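Local coordinates for glycosyl hydrolase family 2, TIM barrel domain protein (PDB 6DXU), which probably hydrolyses beta-glucuronides as a family 2 glycoside hydrolase, a beta-glucuronidase of the human gut bacterium Parabacteroides merdae, at residues D527-L532 with E565-R570; P200-E205 with L290-P295; E88-Y93 with D169-L174. All coordinates share one frame; numbering follows the deposited sequence.

Contact 1. Residues D527-L532 with E565-R570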
loop_
_atom_site.group_PDB
_atom_site.type_symbol
_atom_site.label_atom_id
_atom_site.label_comp_id
_atom_site.label_asym_id
_atom_site.label_seq_id
_atom_site.Cartn_x
_atom_site.Cartn_y
_atom_site.Cartn_z
ATOM N N ASP D 527 56.121 -8.347 -33.624
ATOM C CA ASP D 527 55.575 -9.705 -33.764
ATOM C C ASP D 527 54.270 -9.832 -32.971
ATOM O O ASP D 527 54.286 -10.156 -31.776
ATOM C CB ASP D 527 56.590 -10.750 -33.316
ATOM C CG ASP D 527 56.113 -12.174 -33.568
ATOM O OD1 ASP D 527 54.998 -12.364 -34.118
ATOM O OD2 ASP D 527 56.861 -13.108 -33.207
ATOM N N ALA D 528 53.141 -9.647 -33.657
ATOM C CA ALA D 528 51.843 -9.693 -32.985
ATOM C C ALA D 528 51.516 -11.071 -32.433
ATOM O O ALA D 528 50.670 -11.187 -31.537
ATOM C CB ALA D 528 50.739 -9.266 -33.955
ATOM N N PHE D 529 52.161 -12.118 -32.937
ATOM C CA PHE D 529 51.847 -13.484 -32.549
ATOM C C PHE D 529 52.869 -14.049 -31.578
ATOM O O PHE D 529 52.881 -15.262 -31.340
ATOM C CB PHE D 529 51.759 -14.363 -33.797
ATOM C CG PHE D 529 50.750 -13.882 -34.793
ATOM C CD1 PHE D 529 49.397 -13.939 -34.511
ATOM C CD2 PHE D 529 51.154 -13.365 -36.012
ATOM C CE1 PHE D 529 48.466 -13.486 -35.429
ATOM C CE2 PHE D 529 50.223 -12.910 -36.935
ATOM C CZ PHE D 529 48.877 -12.971 -36.640
ATOM N N TYR D 530 53.633 -13.178 -30.912
ATOM C CA TYR D 530 54.822 -13.618 -30.194
ATOM C C TYR D 530 54.477 -14.638 -29.114
ATOM O O TYR D 530 55.174 -15.648 -28.955
ATOM C CB TYR D 530 55.500 -12.389 -29.587
ATOM C CG TYR D 530 56.891 -12.579 -29.023
ATOM C CD1 TYR D 530 57.145 -12.396 -27.663
ATOM C CD2 TYR D 530 57.955 -12.921 -29.847
ATOM C CE1 TYR D 530 58.429 -12.545 -27.146
ATOM C CE2 TYR D 530 59.240 -13.074 -29.340
ATOM C CZ TYR D 530 59.470 -12.888 -27.994
ATOM O OH TYR D 530 60.749 -13.042 -27.506
ATOM N N ASN D 531 53.411 -14.392 -28.361
ATOM C CA ASN D 531 52.954 -15.322 -27.337
ATOM C C ASN D 531 51.705 -16.094 -27.754
ATOM O O ASN D 531 51.009 -16.637 -26.891
ATOM C CB ASN D 531 52.719 -14.572 -26.025
ATOM C CG ASN D 531 54.005 -14.029 -25.444
ATOM O OD1 ASN D 531 54.996 -14.751 -25.340
ATOM N ND2 ASN D 531 54.013 -12.746 -25.103
ATOM N N LEU D 532 51.401 -16.152 -29.055
ATOM C CA LEU D 532 50.154 -16.743 -29.532
ATOM C C LEU D 532 50.369 -17.960 -30.422
ATOM O O LEU D 532 49.423 -18.411 -31.071
ATOM C CB LEU D 532 49.340 -15.696 -30.295
ATOM C CG LEU D 532 49.030 -14.435 -29.498
ATOM C CD1 LEU D 532 48.230 -13.460 -30.342
ATOM C CD2 LEU D 532 48.254 -14.834 -28.258
ATOM N N GLU D 565 47.602 -2.934 -31.541
ATOM C CA GLU D 565 46.855 -2.724 -32.770
ATOM C C GLU D 565 47.309 -3.678 -33.865
ATOM O O GLU D 565 46.538 -3.977 -34.777
ATOM C CB GLU D 565 47.016 -1.289 -33.241
ATOM C CG GLU D 565 46.622 -0.265 -32.222
ATOM C CD GLU D 565 46.261 1.043 -32.884
ATOM O OE1 GLU D 565 46.730 2.117 -32.443
ATOM O OE2 GLU D 565 45.511 0.991 -33.867
ATOM N N SER D 566 48.561 -4.144 -33.797
ATOM C CA SER D 566 49.118 -4.963 -34.870
ATOM C C SER D 566 48.380 -6.286 -35.001
ATOM O O SER D 566 48.157 -6.770 -36.117
ATOM C CB SER D 566 50.612 -5.192 -34.617
ATOM O OG SER D 566 51.252 -3.963 -34.275
ATOM N N TYR D 567 47.990 -6.881 -33.875
ATOM C CA TYR D 567 47.244 -8.134 -33.920
ATOM C C TYR D 567 45.832 -7.921 -34.460
ATOM O O TYR D 567 45.377 -8.667 -35.336
ATOM C CB TYR D 567 47.194 -8.767 -32.531
ATOM C CG TYR D 567 46.380 -10.043 -32.495
ATOM C CD1 TYR D 567 46.878 -11.217 -33.042
ATOM C CD2 TYR D 567 45.100 -10.065 -31.945
ATOM C CE1 TYR D 567 46.138 -12.389 -33.026
ATOM C CE2 TYR D 567 44.345 -11.236 -31.928
ATOM C CZ TYR D 567 44.875 -12.394 -32.480
ATOM O OH TYR D 567 44.146 -13.565 -32.482
ATOM N N VAL D 568 45.116 -6.909 -33.955
ATOM C CA VAL D 568 43.714 -6.787 -34.354
ATOM C C VAL D 568 43.606 -6.371 -35.817
ATOM O O VAL D 568 42.642 -6.738 -36.501
ATOM C CB VAL D 568 42.925 -5.842 -33.421
ATOM C CG1 VAL D 568 43.169 -4.394 -33.759
ATOM C CG2 VAL D 568 41.428 -6.165 -33.508
ATOM N N VAL D 569 44.583 -5.627 -36.331
ATOM C CA VAL D 569 44.573 -5.290 -37.747
ATOM C C VAL D 569 44.635 -6.559 -38.585
ATOM O O VAL D 569 43.929 -6.694 -39.591
ATOM C CB VAL D 569 45.728 -4.321 -38.066
ATOM C CG1 VAL D 569 46.087 -4.369 -39.545
ATOM C CG2 VAL D 569 45.328 -2.902 -37.668
ATOM N N ARG D 570 45.459 -7.519 -38.166
ATOM C CA ARG D 570 45.552 -8.770 -38.910
ATOM C C ARG D 570 44.298 -9.613 -38.733
ATOM O O ARG D 570 43.883 -10.316 -39.663
ATOM C CB ARG D 570 46.796 -9.545 -38.478
ATOM C CG ARG D 570 48.086 -8.851 -38.924
ATOM C CD ARG D 570 49.336 -9.565 -38.446
ATOM N NE ARG D 570 50.528 -8.909 -38.992
ATOM C CZ ARG D 570 51.262 -9.386 -39.996
ATOM N NH1 ARG D 570 50.951 -10.541 -40.575
ATOM N NH2 ARG D 570 52.320 -8.704 -40.415
#

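Contact 2. Residues P200-E205 with L290-P295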
loop_
_atom_site.group_PDB
_atom_site.type_symbol
_atom_site.label_atom_id
_atom_site.label_comp_id
_atom_site.label_asym_id
_atom_site.label_seq_id
_atom_site.Cartn_x
_atom_site.Cartn_y
_atom_site.Cartn_z
ATOM N N PRO D 200 -0.324 23.520 -29.321
ATOM C CA PRO D 200 -1.657 24.137 -29.307
ATOM C C PRO D 200 -2.662 23.195 -28.659
ATOM O O PRO D 200 -2.278 22.125 -28.177
ATOM C CB PRO D 200 -1.956 24.350 -30.795
ATOM C CG PRO D 200 -1.246 23.196 -31.461
ATOM C CD PRO D 200 0.013 22.954 -30.640
ATOM N N GLU D 201 -3.944 23.565 -28.671
ATOM C CA GLU D 201 -4.977 22.732 -28.050
ATOM C C GLU D 201 -4.998 21.326 -28.633
ATOM O O GLU D 201 -5.117 20.343 -27.893
ATOM C CB GLU D 201 -6.348 23.384 -28.221
ATOM C CG GLU D 201 -6.593 24.542 -27.279
ATOM C CD GLU D 201 -7.912 25.252 -27.571
ATOM O OE1 GLU D 201 -8.592 25.640 -26.602
ATOM O OE2 GLU D 201 -8.281 25.387 -28.763
ATOM N N VAL D 202 -4.906 21.206 -29.952
ATOM C CA VAL D 202 -5.016 19.914 -30.620
ATOM C C VAL D 202 -3.698 19.627 -31.305
ATOM O O VAL D 202 -3.242 20.427 -32.130
ATOM C CB VAL D 202 -6.167 19.886 -31.639
ATOM C CG1 VAL D 202 -6.270 18.495 -32.252
ATOM C CG2 VAL D 202 -7.478 20.283 -30.979
ATOM N N SER D 203 -3.104 18.477 -30.997
ATOM C CA SER D 203 -1.850 18.086 -31.620
ATOM C C SER D 203 -1.877 16.581 -31.859
ATOM O O SER D 203 -2.894 15.910 -31.641
ATOM C CB SER D 203 -0.650 18.509 -30.763
ATOM O OG SER D 203 -0.730 17.956 -29.465
ATOM N N PHE D 204 -0.753 16.053 -32.328
ATOM C CA PHE D 204 -0.611 14.636 -32.628
ATOM C C PHE D 204 0.203 13.978 -31.519
ATOM O O PHE D 204 1.333 14.393 -31.240
ATOM C CB PHE D 204 0.064 14.436 -33.984
ATOM C CG PHE D 204 -0.679 15.074 -35.138
ATOM C CD1 PHE D 204 -0.196 16.226 -35.746
ATOM C CD2 PHE D 204 -1.853 14.518 -35.610
ATOM C CE1 PHE D 204 -0.879 16.818 -36.803
ATOM C CE2 PHE D 204 -2.538 15.096 -36.660
ATOM C CZ PHE D 204 -2.047 16.252 -37.262
ATOM N N GLU D 205 -0.381 12.960 -30.888
ATOM C CA GLU D 205 0.324 12.161 -29.895
ATOM C C GLU D 205 1.210 11.104 -30.541
ATOM O O GLU D 205 2.315 10.835 -30.055
ATOM C CB GLU D 205 -0.691 11.495 -28.957
ATOM C CG GLU D 205 -0.069 10.611 -27.896
ATOM C CD GLU D 205 -1.073 10.150 -26.852
ATOM O OE1 GLU D 205 -2.292 10.202 -27.124
ATOM O OE2 GLU D 205 -0.638 9.711 -25.765
ATOM N N LEU D 290 1.667 16.804 -41.809
ATOM C CA LEU D 290 0.313 16.778 -41.265
ATOM C C LEU D 290 0.004 18.128 -40.639
ATOM O O LEU D 290 0.818 18.659 -39.874
ATOM C CB LEU D 290 0.148 15.676 -40.211
ATOM C CG LEU D 290 0.423 14.237 -40.638
ATOM C CD1 LEU D 290 -0.000 13.247 -39.548
ATOM C CD2 LEU D 290 -0.293 13.941 -41.923
ATOM N N THR D 291 -1.177 18.666 -40.945
ATOM C CA THR D 291 -1.628 19.942 -40.402
ATOM C C THR D 291 -2.981 19.754 -39.737
ATOM O O THR D 291 -3.871 19.125 -40.311
ATOM C CB THR D 291 -1.732 20.999 -41.504
ATOM O OG1 THR D 291 -0.433 21.219 -42.059
ATOM C CG2 THR D 291 -2.270 22.307 -40.955
ATOM N N VAL D 292 -3.139 20.269 -38.524
ATOM C CA VAL D 292 -4.436 20.233 -37.863
ATOM C C VAL D 292 -4.855 21.672 -37.579
ATOM O O VAL D 292 -4.160 22.407 -36.862
ATOM C CB VAL D 292 -4.421 19.351 -36.601
ATOM C CG1 VAL D 292 -3.237 19.661 -35.732
ATOM C CG2 VAL D 292 -5.742 19.487 -35.847
ATOM N N LYS D 293 -5.995 22.065 -38.137
ATOM C CA LYS D 293 -6.495 23.433 -38.088
ATOM C C LYS D 293 -7.840 23.490 -37.375
ATOM O O LYS D 293 -8.715 22.656 -37.610
ATOM C CB LYS D 293 -6.682 24.018 -39.498
ATOM C CG LYS D 293 -5.409 24.397 -40.234
ATOM C CD LYS D 293 -5.730 25.109 -41.560
ATOM N N THR D 294 -7.996 24.502 -36.530
ATOM C CA THR D 294 -9.250 24.926 -35.921
ATOM C C THR D 294 -9.355 26.435 -36.119
ATOM O O THR D 294 -8.421 27.045 -36.660
ATOM C CB THR D 294 -9.276 24.594 -34.428
ATOM O OG1 THR D 294 -8.441 25.532 -33.738
ATOM C CG2 THR D 294 -8.790 23.180 -34.171
ATOM N N PRO D 295 -10.456 27.080 -35.716
ATOM C CA PRO D 295 -10.469 28.552 -35.727
ATOM C C PRO D 295 -9.355 29.184 -34.915
ATOM O O PRO D 295 -9.020 30.348 -35.158
ATOM C CB PRO D 295 -11.845 28.889 -35.139
ATOM C CG PRO D 295 -12.691 27.741 -35.546
ATOM C CD PRO D 295 -11.806 26.529 -35.475
HETATM O O HOH W 1 -6.559 25.603 -30.966
#

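Contact 3. Residues E88-Y93 with D169-L174. With NA (sodium ion), chain O.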
loop_
_atom_site.group_PDB
_atom_site.type_symbol
_atom_site.label_atom_id
_atom_site.label_comp_id
_atom_site.label_asym_id
_atom_site.label_seq_id
_atom_site.Cartn_x
_atom_site.Cartn_y
_atom_site.Cartn_z
ATOM N N GLU D 88 26.298 4.564 -8.780
ATOM C CA GLU D 88 24.966 4.061 -9.092
ATOM C C GLU D 88 24.066 4.453 -7.925
ATOM O O GLU D 88 24.101 3.833 -6.856
ATOM C CB GLU D 88 25.009 2.554 -9.315
ATOM C CG GLU D 88 25.737 2.167 -10.614
ATOM C CD GLU D 88 25.671 0.670 -10.877
ATOM O OE1 GLU D 88 26.565 -0.075 -10.396
ATOM O OE2 GLU D 88 24.699 0.247 -11.534
ATOM N N GLY D 89 23.262 5.493 -8.114
ATOM C CA GLY D 89 22.463 6.000 -7.027
ATOM C C GLY D 89 21.628 7.169 -7.503
ATOM O O GLY D 89 21.549 7.455 -8.698
ATOM N N PRO D 90 20.972 7.851 -6.577
ATOM C CA PRO D 90 20.132 8.988 -6.956
ATOM C C PRO D 90 20.927 10.277 -7.129
ATOM O O PRO D 90 22.017 10.469 -6.587
ATOM C CB PRO D 90 19.148 9.104 -5.781
ATOM C CG PRO D 90 19.900 8.538 -4.611
ATOM C CD PRO D 90 20.774 7.440 -5.172
ATOM N N GLY D 91 20.355 11.166 -7.926
ATOM C CA GLY D 91 20.895 12.501 -8.082
ATOM C C GLY D 91 19.781 13.405 -8.541
ATOM O O GLY D 91 18.774 12.943 -9.088
ATOM N N TRP D 92 19.957 14.697 -8.308
ATOM C CA TRP D 92 18.898 15.655 -8.573
ATOM C C TRP D 92 19.358 16.736 -9.543
ATOM O O TRP D 92 20.527 17.119 -9.553
ATOM C CB TRP D 92 18.443 16.308 -7.292
ATOM C CG TRP D 92 17.537 15.449 -6.444
ATOM C CD1 TRP D 92 17.913 14.452 -5.580
ATOM C CD2 TRP D 92 16.112 15.537 -6.368
ATOM N NE1 TRP D 92 16.796 13.915 -4.959
ATOM C CE2 TRP D 92 15.680 14.576 -5.419
ATOM C CE3 TRP D 92 15.155 16.351 -6.994
ATOM C CZ2 TRP D 92 14.342 14.396 -5.102
ATOM C CZ3 TRP D 92 13.819 16.170 -6.666
ATOM C CH2 TRP D 92 13.427 15.199 -5.736
ATOM N N TYR D 93 18.409 17.254 -10.328
ATOM C CA TYR D 93 18.629 18.424 -11.170
ATOM C C TYR D 93 17.570 19.461 -10.834
ATOM O O TYR D 93 16.427 19.111 -10.562
ATOM C CB TYR D 93 18.517 18.080 -12.676
ATOM C CG TYR D 93 19.515 17.065 -13.169
ATOM C CD1 TYR D 93 20.731 17.466 -13.702
ATOM C CD2 TYR D 93 19.229 15.705 -13.125
ATOM C CE1 TYR D 93 21.658 16.536 -14.167
ATOM C CE2 TYR D 93 20.136 14.766 -13.586
ATOM C CZ TYR D 93 21.349 15.191 -14.116
ATOM O OH TYR D 93 22.267 14.279 -14.584
ATOM N N ASP D 169 17.865 8.242 -10.976
ATOM C CA ASP D 169 18.367 7.217 -10.072
ATOM C C ASP D 169 18.864 6.048 -10.907
ATOM O O ASP D 169 18.080 5.416 -11.622
ATOM C CB ASP D 169 17.243 6.798 -9.099
ATOM C CG ASP D 169 17.713 5.868 -7.983
ATOM O OD1 ASP D 169 18.881 5.469 -7.958
ATOM O OD2 ASP D 169 16.883 5.538 -7.101
ATOM N N ASN D 170 20.158 5.774 -10.849
ATOM C CA ASN D 170 20.693 4.567 -11.464
ATOM C C ASN D 170 21.221 3.605 -10.408
ATOM O O ASN D 170 22.205 2.907 -10.642
ATOM C CB ASN D 170 21.765 4.895 -12.517
ATOM C CG ASN D 170 23.055 5.448 -11.913
ATOM O OD1 ASN D 170 23.031 6.149 -10.902
ATOM N ND2 ASN D 170 24.190 5.154 -12.557
ATOM N N SER D 171 20.572 3.562 -9.238
ATOM C CA SER D 171 20.899 2.545 -8.251
ATOM C C SER D 171 20.867 1.175 -8.909
ATOM O O SER D 171 20.050 0.917 -9.803
ATOM C CB SER D 171 19.898 2.565 -7.077
ATOM O OG SER D 171 19.927 3.804 -6.385
ATOM N N ARG D 172 21.771 0.305 -8.472
ATOM C CA ARG D 172 21.707 -1.093 -8.863
ATOM C C ARG D 172 20.346 -1.662 -8.475
ATOM O O ARG D 172 19.800 -1.330 -7.420
ATOM C CB ARG D 172 22.823 -1.882 -8.169
ATOM C CG ARG D 172 24.210 -1.427 -8.534
ATOM C CD ARG D 172 25.244 -2.127 -7.684
ATOM N NE ARG D 172 25.493 -3.504 -8.119
ATOM C CZ ARG D 172 26.353 -3.850 -9.070
ATOM N NH1 ARG D 172 27.047 -2.921 -9.728
ATOM N NH2 ARG D 172 26.538 -5.136 -9.348
ATOM N N ASP D 173 19.789 -2.512 -9.336
ATOM C CA ASP D 173 18.466 -3.076 -9.066
ATOM C C ASP D 173 18.353 -4.378 -9.846
ATOM O O ASP D 173 18.278 -4.353 -11.075
ATOM C CB ASP D 173 17.385 -2.080 -9.470
ATOM C CG ASP D 173 15.979 -2.551 -9.142
ATOM O OD1 ASP D 173 15.788 -3.726 -8.741
ATOM O OD2 ASP D 173 15.061 -1.718 -9.314
ATOM N N LEU D 174 18.346 -5.506 -9.136
ATOM C CA LEU D 174 18.250 -6.797 -9.808
ATOM C C LEU D 174 16.917 -6.977 -10.528
ATOM O O LEU D 174 16.831 -7.797 -11.453
ATOM C CB LEU D 174 18.449 -7.924 -8.784
ATOM C CG LEU D 174 19.876 -7.945 -8.210
ATOM C CD1 LEU D 174 19.947 -8.862 -6.979
ATOM C CD2 LEU D 174 20.888 -8.366 -9.284
HETATM NA NA NA O . 19.554 -4.249 -13.061
HETATM O O HOH W 2 23.386 1.190 -6.233
HETATM O O HOH W 3 20.776 -2.432 -12.156
HETATM O O HOH W 4 21.084 -5.963 -12.239
#

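Contact 1. Residues D527-L532 with E565-R570
The first turns of a helix in a TIM barrel connection receive a compact loop here: Ala528, Phe529 and Leu532 pack on Ser566, Tyr567 and Arg570 of helix 565-579. The methyl of Ala528 sits directly against the helix backbone, with CB 3.6 Å from Tyr567 N, a closeness that suits a small residue. The ring of Tyr567 carries most of the rest. With CG anti to the backbone N (chi1 177°) it reaches along the loop, and its CE1 is approached by Phe529 CE1 at 3.5 Å and by Leu532 CD1 at 3.6 Å. Phe529 comes to the edge of that ring, near its plane, with the two ring planes 81° apart. The CE2/CZ side of the Phe529 ring meets the aliphatic stem of Arg570 obliquely, CE2 lying 3.8 Å from Arg570 CD. The loop is folded by two overlapping type I turns and by an Asx turn, in which Phe529 N donates to Asp527 OD1 at 3.1 Å. The polar ends find partners beyond the loop: Tyr567 OH bonds to Gly487 O, and Ser566 OG to Tyr641 OH. Arg570 extends to a salt bridge with Glu657 on strand 655-662, whose Leu659 its side chain also touches. Helix 565-579 thus packs against both this loop and that strand, on the chain that links the parallel barrel strands 512-513 and 587-589.

Contact 2. Residues P200-E205 with L290-P295
Phe204, Val292 and Val202 form most of this interface, which joins the two sheets of an immunoglobulin-like beta sandwich, the fold of the central family 2 domain. Strand 203-213 belongs to one sheet and strand 286-294 to the other, and the segments meet through side chains directed into the interior. Phe204 directs its ring toward the opposing strand. Its leading atom CZ is 3.7 Å from Leu290 CB, while Leu290 CD1 lies over one face of the ring, 4.2 Å above the plane and offset toward the rim. Beside this, Phe204 CE1 approaches Val292 CG1 at 3.8 Å, and the two side chains run past one another in opposite directions.

Both branches of Val292 are engaged. At chi1 48° its CG1 stands between the backbone N and the carbonyl carbon, a crowded position, and from there it meets both the Phe204 ring and Val202 O. The other branch, CG2, lies 3.8 Å from Val202 CG1. On the flanks, Phe228 of strand 219-229 meets the Phe204 ring and touches Val202, and Val292 leans on Ala237 of strand 237-244. One side-chain amide links the two backbones here: Gln297 NE2 bonds to the carbonyls of both Val202 and Val292. At the margin a water joins the loop before strand 203-213 to strand 286-294: it donates to Glu201 OE2 at 2.8 Å and accepts a weak, 3.4 Å bond from Thr294 OG1.

Contact 3. Residues E88-Y93 with D169-L174
Gly89 and Asn170 grip each other twice: Gly89 N donates to Asn170 OD1 at 2.9 Å, nearly straight at 161°, and Asn170 N returns a bond to Gly89 O at 3.1 Å. In both, the donor stands well above the carbonyl plane. Glu88 OE1 receives Arg172 NH1 on its syn lone pair at 3.0 Å in a salt bridge, the oxygen lying 19° out of the guanidinium plane. Arg172 CG lies 3.3 Å from Glu88 OE1, and the bend at chi3 (77°) turns the guanidinium back so that NH1 reaches the same oxygen. With an alanine in place of Glu88 the carboxylate is gone, and Arg172 NH1 would probably be left without its charged mate. The Asn170 N to Gly89 O bond lies at the end of the antiparallel pairing of strands 90-97 and 162-169 in the sugar-binding domain, where Pro90 and Asp169 form a non-hydrogen-bonded pair. An Asx turn follows, Ser171 N donating to Asp169 OD1 at 2.9 Å. Asn170 is set by its ND2, which bonds to the carbonyls of Tyr87 and Ile186. Arg172 NE also bridges to Glu49 of the second subunit, and Asp173 O, Met176 O, Pro178 O and two waters bind a sodium ion.

In the fold
Read along the chain, contact 3 closes first, then contact 2, then contact 1; none nests inside another and they share no strand, helix or sheet. Each belongs to one part of a modular enzyme: contact 3 joins the ends of two neighbouring strands in one sheet of the sugar-binding domain, contact 2 the two layers of the sandwich that follows, contact 1 a long connection of the TIM barrel. About 38 Å separates the centres of contact 2 and contact 3, and about 41 Å those of contact 1 and contact 3. The centres of contact 1 and contact 2 are about 61 Å apart, on opposite sides of the chain's centre. The three therefore sample separate modules, and contact 3 alone among them touches another subunit.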